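Local coordinates for PUA domain-containing protein (Aeropyrum pernix, PDB 2CX0) that is of unknown function but probably binds RNA and may act in translation initiation, at residues E28-K31 with R36-F39. Residues are numbered along the deposited sequence; the frame is centred on the assembly and turned at random.
Sequences ERLK and RIPF
Where helix 20-30 of the DUF1947 (pre-PUA) region gives way to the loop leading to strand 45-51, Leu-30 meets Ile-37 and Phe-39 of that loop and Lys-31 meets Ile-37, as the chain doubles back over helix 20-30. Leu-30, buried, points toward the loop, and its CD1 does the touching: it lies 4.1 Å from Phe-39 CZ, at the far end of the ring, and 4.3 Å from Ile-37 CG1. The methyl approaches the ring obliquely, and the Leu-30 and Phe-39 side chains cross at about a right angle. Ile-37 reaches across to residues 30-31 with its CG1 branch: chi1 of -81° sets CG1 anti to the carbonyl carbon, and chi2 of 72° turns CD1 toward Lys-31 CG, 3.5 Å away. Its CG2 packs within the loop itself, 3.8 Å above the plane of the Phe-39 ring, over its centre. Lys-31 gives Ile-37 the start of its aliphatic chain and then runs on extended, leading its NZ away from the isoleucine. On the inner side the cluster continues into the domain: Leu-27 of the same helix touches Ile-37 and Phe-39, Ile-76 of strand 76-78 packs on Leu-30, and Phe-86 of helix 80-86 on Phe-39. Between the two segments the contact is wholly apolar, without a hydrogen bond or salt bridge. Residues 30-31 and the returning loop are thus held here by methyl, methylene and ring surfaces, grading from a buried leucine-phenylalanine side to the exposed Lys-31 side, where the ammonium group can stay hydrated.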
ATOM      1  N   GLU A  28      10.868  -1.851 -13.906  1.00 21.18           N
ATOM      2  CA  GLU A  28      10.798  -0.571 -14.566  1.00 23.51           C
ATOM      3  C   GLU A  28       9.593   0.272 -14.147  1.00 25.54           C
ATOM      4  O   GLU A  28       9.697   1.479 -14.137  1.00 20.69           O
ATOM      5  CB  GLU A  28      10.762  -0.745 -16.077  1.00 20.56           C
ATOM      6  CG  GLU A  28      12.103  -1.145 -16.620  1.00 35.78           C
ATOM      7  CD  GLU A  28      12.008  -1.904 -17.936  1.00 50.30           C
ATOM      8  OE1 GLU A  28      10.939  -1.813 -18.615  1.00 52.36           O
ATOM      9  OE2 GLU A  28      13.022  -2.572 -18.292  1.00 54.63           O
ATOM     10  N   ARG A  29       8.468  -0.378 -13.840  1.00 17.79           N
ATOM     11  CA  ARG A  29       7.245   0.321 -13.457  1.00 23.64           C
ATOM     12  C   ARG A  29       7.332   0.868 -12.039  1.00 21.03           C
ATOM     13  O   ARG A  29       6.626   1.833 -11.679  1.00 23.42           O
ATOM     14  CB  ARG A  29       6.054  -0.622 -13.598  1.00 21.51           C
ATOM     15  CG  ARG A  29       5.623  -0.821 -15.106  1.00 21.93           C
ATOM     16  CD  ARG A  29       4.485  -1.845 -15.148  1.00 26.44           C
ATOM     17  NE  ARG A  29       3.232  -1.280 -14.688  1.00 24.25           N
ATOM     18  CZ  ARG A  29       2.107  -1.973 -14.573  1.00 26.10           C
ATOM     19  NH1 ARG A  29       2.126  -3.256 -14.867  1.00 22.69           N
ATOM     20  NH2 ARG A  29       0.942  -1.363 -14.254  1.00 22.69           N
ATOM     21  N   LEU A  30       8.210   0.263 -11.250  1.00 17.42           N
ATOM     22  CA  LEU A  30       8.414   0.674  -9.869  1.00 18.66           C
ATOM     23  C   LEU A  30       9.486   1.767  -9.738  1.00 23.59           C
ATOM     24  O   LEU A  30       9.395   2.657  -8.884  1.00 18.29           O
ATOM     25  CB  LEU A  30       8.853  -0.552  -9.008  1.00 19.83           C
ATOM     26  CG  LEU A  30       7.899  -1.759  -8.796  1.00 21.92           C
ATOM     27  CD1 LEU A  30       8.645  -2.922  -8.068  1.00 16.27           C
ATOM     28  CD2 LEU A  30       6.711  -1.317  -7.938  1.00 16.33           C
ATOM     29  N   LYS A  31      10.498   1.734 -10.590  1.00 19.08           N
ATOM     30  CA  LYS A  31      11.589   2.672 -10.358  1.00 22.44           C
ATOM     31  C   LYS A  31      11.263   4.156 -10.247  1.00 19.36           C
ATOM     32  O   LYS A  31      11.802   4.853  -9.379  1.00 22.06           O
ATOM     33  CB  LYS A  31      12.679   2.441 -11.383  1.00 27.77           C
ATOM     34  CG  LYS A  31      13.470   1.156 -11.065  1.00 33.45           C
ATOM     35  CD  LYS A  31      14.453   0.874 -12.194  1.00 36.57           C
ATOM     36  CE  LYS A  31      15.071  -0.519 -12.110  1.00 41.91           C
ATOM     37  NZ  LYS A  31      15.946  -0.832 -13.318  1.00 41.22           N
ATOM     38  N   ARG A  36      13.548   3.006  -3.864  1.00 15.37           N
ATOM     39  CA  ARG A  36      14.296   1.844  -4.363  1.00 22.04           C
ATOM     40  C   ARG A  36      13.405   0.606  -4.395  1.00 19.72           C
ATOM     41  O   ARG A  36      12.356   0.593  -3.762  1.00 17.73           O
ATOM     42  CB  ARG A  36      15.481   1.543  -3.447  1.00 13.99           C
ATOM     43  CG  ARG A  36      15.059   0.912  -2.124  1.00 22.99           C
ATOM     44  CD  ARG A  36      16.248   0.731  -1.129  1.00 25.41           C
ATOM     45  NE  ARG A  36      16.703   2.015  -0.627  1.00 29.13           N
ATOM     46  CZ  ARG A  36      16.294   2.555   0.510  1.00 28.65           C
ATOM     47  NH1 ARG A  36      15.433   1.910   1.280  1.00 21.52           N
ATOM     48  NH2 ARG A  36      16.732   3.761   0.839  1.00 30.28           N
ATOM     49  N   ILE A  37      13.834  -0.410  -5.138  1.00 16.94           N
ATOM     50  CA  ILE A  37      13.134  -1.681  -5.158  1.00 24.27           C
ATOM     51  C   ILE A  37      13.516  -2.317  -3.814  1.00 23.55           C
ATOM     52  O   ILE A  37      14.681  -2.525  -3.486  1.00 26.76           O
ATOM     53  CB  ILE A  37      13.577  -2.581  -6.335  1.00 26.76           C
ATOM     54  CG1 ILE A  37      12.838  -2.149  -7.636  1.00 31.50           C
ATOM     55  CG2 ILE A  37      13.108  -4.014  -6.080  1.00 29.06           C
ATOM     56  CD1 ILE A  37      13.257  -0.881  -8.226  1.00 36.91           C
ATOM     57  N   PRO A  38      12.517  -2.657  -3.021  1.00 23.21           N
ATOM     58  CA  PRO A  38      12.699  -3.244  -1.703  1.00 25.05           C
ATOM     59  C   PRO A  38      13.177  -4.693  -1.639  1.00 25.20           C
ATOM     60  O   PRO A  38      13.690  -5.124  -0.623  1.00 29.42           O
ATOM     61  CB  PRO A  38      11.329  -3.036  -1.080  1.00 22.57           C
ATOM     62  CG  PRO A  38      10.425  -3.239  -2.237  1.00 25.28           C
ATOM     63  CD  PRO A  38      11.096  -2.504  -3.362  1.00 26.07           C
ATOM     64  N   PHE A  39      13.002  -5.442  -2.716  1.00 21.15           N
ATOM     65  CA  PHE A  39      13.404  -6.850  -2.743  1.00 27.86           C
ATOM     66  C   PHE A  39      14.484  -7.121  -3.756  1.00 30.85           C
ATOM     67  O   PHE A  39      14.693  -6.329  -4.692  1.00 26.26           O
ATOM     68  CB  PHE A  39      12.211  -7.757  -3.063  1.00 26.23           C
ATOM     69  CG  PHE A  39      11.440  -7.316  -4.258  1.00 29.20           C
ATOM     70  CD1 PHE A  39      11.828  -7.702  -5.533  1.00 28.70           C
ATOM     71  CD2 PHE A  39      10.321  -6.473  -4.110  1.00 28.66           C
ATOM     72  CE1 PHE A  39      11.131  -7.277  -6.658  1.00 30.67           C
ATOM     73  CE2 PHE A  39       9.617  -6.040  -5.243  1.00 23.79           C
ATOM     74  CZ  PHE A  39      10.015  -6.432  -6.501  1.00 23.98           C
TER